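Local coordinates for protein putative cytochrome P450 YjiB (Bacillus subtilis subsp. subtilis, PDB 4RM4) that probably acts as a heme-dependent monooxygenase, using an iron porphyrin to insert one atom of molecular oxygen into organic substrates, at residues A[84-87]-A[88-92]. Numbering follows the deposited sequence.
Sequences MDPP and KHTKI. With HEM (protoporphyrin IX containing Fe), chain B.
M84 lies across the flank of the first turn of helix 88-96 and sets its methyl against I92, CE lying 3.5 Å from CD1, in a local contact that shows how a P450 loop leads into a helix that supplies a hydrogen-bond donor to a heme propionate. Extended beyond CG, the M84 chain carries SD and CE out to the I92 branch, which it meets at about a right angle. The same methyl lies 3.9 Å from CE of K88, whose bent chain adds a second apolar neighbour. Behind this tip, the CB atoms of M84 and H89 sit 3.9 Å apart.

H89 faces the cofactor. Its CG stands anti to the backbone N (chi1 171°), which swings the imidazole off the helix towards the heme, and NE2 donates to O1D of the propionate at 2.6 Å with a nearly straight N-H...O angle of 171°. The carboxylate carbon CGD lies in the ring plane at its edge, and the ring of H347, itself hydrogen-bonded to the heme, meets this imidazole at a tilt.

The backbone of the same histidine is held from the preceding loop: H89 N donates to D85 O at 2.9 Å, an i to i+4 bond that starts the helix. A cis peptide precedes P87, whose carbonyl receives a weak bond from K91 N. The D85 carboxylate turns away to S67 and S68, tying the loop to strand 66-67. With R93 and R291 also hydrogen-bonded to the heme and supplying positive charge, the short H89 bond probably stabilises the propionate's negative charge and helps keep the porphyrin in position.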
loop_
_atom_site.group_PDB
_atom_site.type_symbol
_atom_site.label_atom_id
_atom_site.label_comp_id
_atom_site.label_asym_id
_atom_site.label_seq_id
_atom_site.Cartn_x
_atom_site.Cartn_y
_atom_site.Cartn_z
ATOM N N MET A 84 -1.285 7.458 -15.239
ATOM C CA MET A 84 -0.743 7.896 -16.517
ATOM C C MET A 84 -0.435 6.671 -17.357
ATOM O O MET A 84 -0.107 5.621 -16.822
ATOM C CB MET A 84 0.564 8.648 -16.310
ATOM C CG MET A 84 0.434 10.042 -15.774
ATOM S SD MET A 84 2.088 10.744 -15.647
ATOM C CE MET A 84 1.651 12.392 -15.106
ATOM N N ASP A 85 -0.515 6.822 -18.677
ATOM C CA ASP A 85 -0.099 5.777 -19.584
ATOM C C ASP A 85 1.226 6.207 -20.188
ATOM O O ASP A 85 1.639 7.346 -20.021
ATOM C CB ASP A 85 -1.134 5.597 -20.708
ATOM C CG ASP A 85 -2.398 4.892 -20.246
ATOM O OD1 ASP A 85 -3.451 5.072 -20.895
ATOM O OD2 ASP A 85 -2.346 4.155 -19.246
ATOM N N PRO A 86 1.918 5.292 -20.857
ATOM C CA PRO A 86 3.029 5.747 -21.697
ATOM C C PRO A 86 2.451 6.658 -22.773
ATOM O O PRO A 86 1.281 6.498 -23.117
ATOM C CB PRO A 86 3.536 4.450 -22.329
ATOM C CG PRO A 86 3.088 3.363 -21.377
ATOM C CD PRO A 86 1.783 3.824 -20.845
ATOM N N PRO A 87 3.259 7.585 -23.309
ATOM C CA PRO A 87 4.665 7.768 -22.934
ATOM C C PRO A 87 4.878 8.679 -21.715
ATOM O O PRO A 87 5.984 8.700 -21.183
ATOM C CB PRO A 87 5.265 8.415 -24.187
ATOM C CG PRO A 87 4.137 9.207 -24.757
ATOM C CD PRO A 87 2.887 8.396 -24.482
ATOM N N LYS A 88 3.858 9.411 -21.283
ATOM C CA LYS A 88 4.011 10.320 -20.144
ATOM C C LYS A 88 4.529 9.566 -18.925
ATOM O O LYS A 88 5.399 10.049 -18.204
ATOM C CB LYS A 88 2.680 10.995 -19.795
ATOM C CG LYS A 88 2.386 12.262 -20.573
ATOM C CD LYS A 88 3.161 13.440 -20.013
ATOM C CE LYS A 88 2.758 13.739 -18.576
ATOM N NZ LYS A 88 3.410 14.983 -18.064
ATOM N N HIS A 89 3.996 8.368 -18.705
ATOM C CA HIS A 89 4.363 7.590 -17.526
ATOM C C HIS A 89 5.829 7.187 -17.552
ATOM O O HIS A 89 6.519 7.244 -16.537
ATOM C CB HIS A 89 3.499 6.339 -17.399
ATOM C CG HIS A 89 3.969 5.396 -16.333
ATOM N ND1 HIS A 89 4.870 4.380 -16.579
ATOM C CD2 HIS A 89 3.665 5.318 -15.014
ATOM C CE1 HIS A 89 5.104 3.718 -15.458
ATOM N NE2 HIS A 89 4.395 4.275 -14.489
ATOM N N THR A 90 6.285 6.776 -18.725
ATOM C CA THR A 90 7.641 6.317 -18.926
ATOM C C THR A 90 8.627 7.374 -18.473
ATOM O O THR A 90 9.547 7.096 -17.703
ATOM C CB THR A 90 7.888 6.029 -20.413
ATOM O OG1 THR A 90 6.825 5.213 -20.921
ATOM C CG2 THR A 90 9.230 5.326 -20.610
ATOM N N LYS A 91 8.415 8.599 -18.942
ATOM C CA LYS A 91 9.324 9.702 -18.651
ATOM C C LYS A 91 9.440 10.001 -17.157
ATOM O O LYS A 91 10.544 10.119 -16.623
ATOM C CB LYS A 91 8.887 10.962 -19.399
ATOM C CG LYS A 91 9.802 12.142 -19.180
ATOM C CD LYS A 91 9.337 13.360 -19.973
ATOM C CE LYS A 91 7.934 13.783 -19.560
ATOM N NZ LYS A 91 7.902 14.438 -18.219
ATOM N N ILE A 92 8.299 10.125 -16.484
ATOM C CA ILE A 92 8.319 10.432 -15.065
ATOM C C ILE A 92 8.826 9.242 -14.237
ATOM O O ILE A 92 9.685 9.418 -13.373
ATOM C CB ILE A 92 6.952 10.957 -14.570
ATOM C CG1 ILE A 92 6.589 12.235 -15.342
ATOM C CG2 ILE A 92 7.000 11.244 -13.082
ATOM C CD1 ILE A 92 5.166 12.704 -15.152
HETATM C CHA HEM B . 1.837 1.527 -7.191
HETATM C CHB HEM B . 0.628 -1.533 -3.647
HETATM C CHC HEM B . 3.369 0.996 -0.507
HETATM C CHD HEM B . 4.172 4.339 -3.922
HETATM C C1A HEM B . 1.299 0.449 -6.520
HETATM C C2A HEM B . 0.543 -0.640 -7.105
HETATM C C3A HEM B . 0.209 -1.487 -6.127
HETATM C C4A HEM B . 0.752 -0.974 -4.892
HETATM C CMA HEM B . -0.614 -2.797 -6.275
HETATM C CAA HEM B . 0.190 -0.812 -8.603
HETATM C CBA HEM B . -0.997 0.056 -8.978
HETATM C CGA HEM B . -1.543 -0.306 -10.340
HETATM O O1A HEM B . -2.580 0.300 -10.712
HETATM O O2A HEM B . -0.961 -1.180 -11.034
HETATM C C1B HEM B . 1.297 -1.121 -2.521
HETATM C C2B HEM B . 1.362 -1.859 -1.274
HETATM C C3B HEM B . 2.100 -1.149 -0.410
HETATM C C4B HEM B . 2.556 0.048 -1.076
HETATM C CMB HEM B . 0.669 -3.217 -1.029
HETATM C CAB HEM B . 2.511 -1.480 1.044
HETATM C CBB HEM B . 2.470 -2.736 1.492
HETATM C C1C HEM B . 3.849 2.097 -1.166
HETATM C C2C HEM B . 4.763 3.086 -0.628
HETATM C C3C HEM B . 4.976 4.000 -1.583
HETATM C C4C HEM B . 4.214 3.624 -2.742
HETATM C CMC HEM B . 5.352 3.018 0.797
HETATM C CAC HEM B . 5.847 5.280 -1.566
HETATM C CBC HEM B . 6.363 5.825 -0.461
HETATM C C1D HEM B . 3.603 3.914 -5.101
HETATM C C2D HEM B . 3.612 4.678 -6.315
HETATM C C3D HEM B . 2.885 3.808 -7.348
HETATM C C4D HEM B . 2.514 2.597 -6.643
HETATM C CMD HEM B . 4.235 6.072 -6.515
HETATM C CAD HEM B . 2.626 4.158 -8.833
HETATM C CBD HEM B . 3.791 3.600 -9.655
HETATM C CGD HEM B . 3.537 3.819 -11.128
HETATM O O1D HEM B . 4.513 3.709 -11.919
HETATM O O2D HEM B . 2.368 4.124 -11.482
HETATM N NA HEM B . 1.396 0.209 -5.162
HETATM N NB HEM B . 2.032 0.041 -2.350
HETATM N NC HEM B . 3.527 2.455 -2.461
HETATM N ND HEM B . 2.966 2.707 -5.330
HETATM FE FE HEM B . 2.600 1.269 -3.878
HETATM O O HOH W 1 0.418 2.197 -3.312
#